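Local coordinates for protein HIAXHD3 (Humicola insolens, PDB 3ZXK) that probably removes arabinofuranose side chains from xylan as a family 43 glycoside hydrolase, and in an engineered form also cuts the xylan backbone, at residues Ala135-Leu147 / Ile156-Leu168. Residues are numbered along the deposited sequence; the frame is centred on the assembly and turned at random.
Sequences ATIDNCYYDAGLL and IAYGNPTINVAQL. With XYP (beta-D-xylopyranose), chain C.
Y158 and Y141 bring their rings together at a slant, planes 42° apart and centroids 4.7 Å from each other. CD1 of Y141 sits over the centre of one face of Y158, while CB of N164 covers the opposite face near the rim. Y158 reaches this place because its CG stands between the backbone N and the carbonyl carbon (chi1 67°), which lays the ring against the 139-142 loop, beside O of C140. Its hydroxyl takes a weak hydrogen bond from N139, ND2 to OH 3.3 Å, the amide plane nearly perpendicular to the ring; ND2 also bonds to Q175, as does the hydroxyl of Y141. A leucine in place of Y158 would probably leave the Y141 ring without its broad flat neighbour and N139 without one of its acceptors.

The I156 side chain runs at about a right angle to that of Y141, its CD1 3.7 Å from CD2 of the ring; CG2 touches that ring and, at 3.7 Å, CB of A144. CB of A166 meets the Y141 hydroxyl end, where a small methyl fits beside the polar tip.

The strands pair through two bonds between G145 and A157, N of G145 to O of A157 at 2.7 Å. Past them, N of G159 bonds to O of Y142 across the loops, the pairing shifted by one residue at D143. At G159 a CB would collide with O of Y158 and of T162, so glycine suits. Beyond it, Y142 and N160 run side by side in the same direction, CE2 to CB 3.6 Å, and both polar ends bond to E192; OH of Y142 lies 2.7 Å from O5 of the xylose. An antiparallel hairpin of one blade of the family 43 five-bladed beta-propeller thus carries part of the glycan pocket at its end.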
loop_
_atom_site.group_PDB
_atom_site.type_symbol
_atom_site.label_atom_id
_atom_site.label_comp_id
_atom_site.label_asym_id
_atom_site.label_seq_id
_atom_site.Cartn_x
_atom_site.Cartn_y
_atom_site.Cartn_z
ATOM N N ALA A 135 17.627 -13.439 3.844
ATOM C CA ALA A 135 18.344 -13.317 5.117
ATOM C C ALA A 135 17.482 -12.664 6.166
ATOM O O ALA A 135 16.433 -12.065 5.849
ATOM C CB ALA A 135 19.665 -12.555 4.936
ATOM N N THR A 136 17.904 -12.821 7.421
ATOM C CA THR A 136 17.317 -12.092 8.521
ATOM C C THR A 136 18.528 -11.530 9.281
ATOM O O THR A 136 19.502 -12.248 9.537
ATOM C CB THR A 136 16.449 -13.000 9.446
ATOM O OG1 THR A 136 15.402 -13.621 8.686
ATOM C CG2 THR A 136 15.830 -12.195 10.599
ATOM N N ILE A 137 18.473 -10.243 9.604
ATOM C CA ILE A 137 19.504 -9.561 10.376
ATOM C C ILE A 137 18.922 -9.245 11.767
ATOM O O ILE A 137 17.819 -8.711 11.865
ATOM C CB ILE A 137 19.945 -8.275 9.629
ATOM C CG1 ILE A 137 20.799 -8.627 8.394
ATOM C CG2 ILE A 137 20.721 -7.347 10.549
ATOM C CD1 ILE A 137 20.991 -7.479 7.409
ATOM N N ASP A 138 19.668 -9.547 12.835
ATOM C CA ASP A 138 19.190 -9.388 14.219
ATOM C C ASP A 138 19.500 -7.983 14.762
ATOM O O ASP A 138 20.071 -7.818 15.857
ATOM C CB ASP A 138 19.832 -10.443 15.150
ATOM C CG ASP A 138 19.274 -11.858 14.944
ATOM O OD1 ASP A 138 18.135 -12.011 14.444
ATOM O OD2 ASP A 138 19.985 -12.834 15.319
ATOM N N ASN A 139 19.186 -6.974 13.964
ATOM C CA ASN A 139 19.175 -5.590 14.409
ATOM C C ASN A 139 17.932 -5.018 13.764
ATOM O O ASN A 139 17.536 -5.482 12.696
ATOM C CB ASN A 139 20.422 -4.857 13.921
ATOM C CG ASN A 139 20.631 -3.516 14.617
ATOM O OD1 ASN A 139 19.905 -3.143 15.556
ATOM N ND2 ASN A 139 21.641 -2.786 14.172
ATOM N N CYS A 140 17.276 -4.071 14.418
ATOM C CA CYS A 140 16.100 -3.483 13.800
ATOM C C CYS A 140 16.496 -2.220 13.065
ATOM O O CYS A 140 16.895 -1.227 13.688
ATOM C CB CYS A 140 14.968 -3.187 14.778
ATOM S SG CYS A 140 13.581 -2.427 13.869
ATOM N N TYR A 141 16.406 -2.277 11.741
ATOM C CA TYR A 141 16.658 -1.107 10.939
ATOM C C TYR A 141 15.327 -0.400 10.745
ATOM O O TYR A 141 14.753 -0.434 9.655
ATOM C CB TYR A 141 17.260 -1.512 9.607
ATOM C CG TYR A 141 18.621 -2.177 9.695
ATOM C CD1 TYR A 141 19.502 -1.933 10.775
ATOM C CD2 TYR A 141 19.048 -3.014 8.671
ATOM C CE1 TYR A 141 20.758 -2.524 10.814
ATOM C CE2 TYR A 141 20.301 -3.607 8.711
ATOM C CZ TYR A 141 21.139 -3.378 9.787
ATOM O OH TYR A 141 22.367 -3.995 9.787
ATOM N N TYR A 142 14.859 0.263 11.802
ATOM C CA TYR A 142 13.579 0.989 11.770
ATOM C C TYR A 142 13.661 2.110 10.724
ATOM O O TYR A 142 14.622 2.881 10.720
ATOM C CB TYR A 142 13.274 1.604 13.139
ATOM C CG TYR A 142 12.006 2.430 13.113
ATOM C CD1 TYR A 142 10.756 1.830 13.190
ATOM C CD2 TYR A 142 12.054 3.814 12.951
ATOM C CE1 TYR A 142 9.585 2.590 13.118
ATOM C CE2 TYR A 142 10.895 4.579 12.903
ATOM C CZ TYR A 142 9.670 3.963 12.972
ATOM O OH TYR A 142 8.525 4.719 12.923
ATOM N N ASP A 143 12.677 2.180 9.823
ATOM C CA ASP A 143 12.687 3.175 8.751
ATOM C C ASP A 143 14.013 3.137 7.942
ATOM O O ASP A 143 14.792 4.110 7.848
ATOM C CB ASP A 143 12.375 4.566 9.321
ATOM C CG ASP A 143 10.876 4.793 9.526
ATOM O OD1 ASP A 143 10.113 3.821 9.641
ATOM O OD2 ASP A 143 10.470 5.958 9.557
ATOM N N ALA A 144 14.230 1.978 7.337
ATOM C CA ALA A 144 15.474 1.662 6.650
ATOM C C ALA A 144 15.536 2.386 5.308
ATOM O O ALA A 144 14.507 2.522 4.615
ATOM C CB ALA A 144 15.546 0.152 6.422
ATOM N N GLY A 145 16.749 2.809 4.954
ATOM C CA GLY A 145 17.058 3.336 3.621
ATOM C C GLY A 145 18.349 2.737 3.093
ATOM O O GLY A 145 19.459 3.096 3.560
ATOM N N LEU A 146 18.206 1.861 2.093
ATOM C CA LEU A 146 19.330 1.182 1.459
ATOM C C LEU A 146 20.012 2.035 0.401
ATOM O O LEU A 146 19.337 2.673 -0.405
ATOM C CB LEU A 146 18.815 -0.113 0.768
ATOM C CG LEU A 146 19.780 -0.940 -0.096
ATOM C CD1 LEU A 146 20.905 -1.472 0.771
ATOM C CD2 LEU A 146 19.061 -2.091 -0.794
ATOM N N LEU A 147 21.355 1.987 0.384
ATOM C CA LEU A 147 22.170 2.517 -0.686
ATOM C C LEU A 147 23.107 1.416 -1.170
ATOM O O LEU A 147 23.788 0.824 -0.362
ATOM C CB LEU A 147 23.027 3.721 -0.178
ATOM C CG LEU A 147 24.173 4.116 -1.128
ATOM C CD1 LEU A 147 23.600 4.627 -2.431
ATOM C CD2 LEU A 147 25.090 5.168 -0.534
ATOM N N ILE A 156 22.846 0.738 4.982
ATOM C CA ILE A 156 21.472 1.078 5.361
ATOM C C ILE A 156 21.481 2.179 6.430
ATOM O O ILE A 156 22.078 2.015 7.497
ATOM C CB ILE A 156 20.657 -0.142 5.850
ATOM C CG1 ILE A 156 20.513 -1.165 4.701
ATOM C CG2 ILE A 156 19.283 0.281 6.383
ATOM C CD1 ILE A 156 19.830 -2.465 5.082
ATOM N N ALA A 157 20.852 3.300 6.096
ATOM C CA ALA A 157 20.565 4.352 7.046
ATOM C C ALA A 157 19.228 4.009 7.735
ATOM O O ALA A 157 18.287 3.510 7.095
ATOM C CB ALA A 157 20.509 5.719 6.343
ATOM N N TYR A 158 19.142 4.248 9.046
ATOM C CA TYR A 158 17.930 3.899 9.781
ATOM C C TYR A 158 17.855 4.634 11.081
ATOM O O TYR A 158 18.833 5.245 11.498
ATOM C CB TYR A 158 17.872 2.380 10.031
ATOM C CG TYR A 158 18.943 1.892 10.977
ATOM C CD1 TYR A 158 20.231 1.615 10.524
ATOM C CD2 TYR A 158 18.655 1.688 12.333
ATOM C CE1 TYR A 158 21.219 1.158 11.394
ATOM C CE2 TYR A 158 19.627 1.226 13.211
ATOM C CZ TYR A 158 20.911 0.947 12.734
ATOM O OH TYR A 158 21.879 0.502 13.608
ATOM N N GLY A 159 16.686 4.598 11.711
ATOM C CA GLY A 159 16.606 5.066 13.103
ATOM C C GLY A 159 15.503 6.067 13.327
ATOM O O GLY A 159 14.919 6.602 12.389
ATOM N N ASN A 160 15.231 6.295 14.607
ATOM C CA ASN A 160 14.303 7.296 15.108
ATOM C C ASN A 160 14.567 7.301 16.620
ATOM O O ASN A 160 14.478 6.251 17.268
ATOM C CB ASN A 160 12.842 6.926 14.771
ATOM C CG ASN A 160 11.822 7.775 15.533
ATOM O OD1 ASN A 160 12.078 8.247 16.650
ATOM N ND2 ASN A 160 10.646 7.949 14.950
ATOM N N PRO A 161 14.886 8.466 17.198
ATOM C CA PRO A 161 14.819 9.819 16.680
ATOM C C PRO A 161 16.096 10.323 16.013
ATOM O O PRO A 161 16.121 11.453 15.486
ATOM C CB PRO A 161 14.552 10.643 17.951
ATOM C CG PRO A 161 15.310 9.914 19.008
ATOM C CD PRO A 161 15.125 8.451 18.661
ATOM N N THR A 162 17.140 9.496 16.043
ATOM C CA THR A 162 18.445 9.835 15.468
ATOM C C THR A 162 18.819 8.793 14.452
ATOM O O THR A 162 18.279 7.669 14.455
ATOM C CB THR A 162 19.536 9.940 16.542
ATOM O OG1 THR A 162 19.564 8.727 17.295
ATOM C CG2 THR A 162 19.214 11.067 17.491
ATOM N N ILE A 163 19.712 9.173 13.537
ATOM C CA ILE A 163 20.022 8.310 12.393
ATOM C C ILE A 163 21.345 7.588 12.591
ATOM O O ILE A 163 22.304 8.192 13.060
ATOM C CB ILE A 163 20.016 9.092 11.057
ATOM C CG1 ILE A 163 18.683 9.850 10.902
ATOM C CG2 ILE A 163 20.206 8.145 9.865
ATOM C CD1 ILE A 163 17.429 8.975 10.920
ATOM N N ASN A 164 21.356 6.299 12.233
ATOM C CA ASN A 164 22.557 5.449 12.203
ATOM C C ASN A 164 22.813 4.950 10.780
ATOM O O ASN A 164 21.899 4.956 9.947
ATOM C CB ASN A 164 22.330 4.245 13.114
ATOM C CG ASN A 164 21.724 4.647 14.429
ATOM O OD1 ASN A 164 22.333 5.400 15.179
ATOM N ND2 ASN A 164 20.484 4.211 14.676
ATOM N N VAL A 165 24.039 4.521 10.497
ATOM C CA VAL A 165 24.337 3.890 9.217
ATOM C C VAL A 165 25.046 2.572 9.454
ATOM O O VAL A 165 26.110 2.518 10.091
ATOM C CB VAL A 165 25.196 4.800 8.295
ATOM C CG1 VAL A 165 25.742 4.033 7.071
ATOM C CG2 VAL A 165 24.418 6.038 7.878
ATOM N N ALA A 166 24.457 1.509 8.920
ATOM C CA ALA A 166 25.061 0.183 8.929
ATOM C C ALA A 166 25.708 -0.115 7.584
ATOM O O ALA A 166 25.193 0.279 6.513
ATOM C CB ALA A 166 24.007 -0.893 9.187
ATOM N N GLN A 167 26.848 -0.791 7.643
ATOM C CA GLN A 167 27.470 -1.367 6.465
ATOM C C GLN A 167 27.137 -2.853 6.439
ATOM O O GLN A 167 27.252 -3.524 7.466
ATOM C CB GLN A 167 28.980 -1.177 6.524
ATOM C CG GLN A 167 29.665 -1.688 5.272
ATOM C CD GLN A 167 31.173 -1.527 5.287
ATOM O OE1 GLN A 167 31.703 -0.578 5.851
ATOM N NE2 GLN A 167 31.866 -2.433 4.627
ATOM N N LEU A 168 26.689 -3.351 5.290
ATOM C CA LEU A 168 26.409 -4.775 5.149
ATOM C C LEU A 168 27.549 -5.542 4.508
ATOM O O LEU A 168 28.454 -4.956 3.925
ATOM C CB LEU A 168 25.148 -4.967 4.312
ATOM C CG LEU A 168 23.947 -4.121 4.713
ATOM C CD1 LEU A 168 22.794 -4.606 3.879
ATOM C CD2 LEU A 168 23.625 -4.270 6.192
HETATM C C1 XYP C . 6.186 5.775 15.916
HETATM C C2 XYP C . 5.773 4.530 16.699
HETATM C C3 XYP C . 6.911 4.084 17.621
HETATM C C4 XYP C . 8.187 3.883 16.799
HETATM C C5 XYP C . 8.545 5.202 16.123
HETATM O O2 XYP C . 4.578 4.788 17.443
HETATM O O3 XYP C . 6.544 2.869 18.278
HETATM O O4 XYP C . 9.285 3.399 17.586
HETATM O O5 XYP C . 7.452 5.568 15.264
HETATM O O HOH W 1 15.180 6.532 9.529
#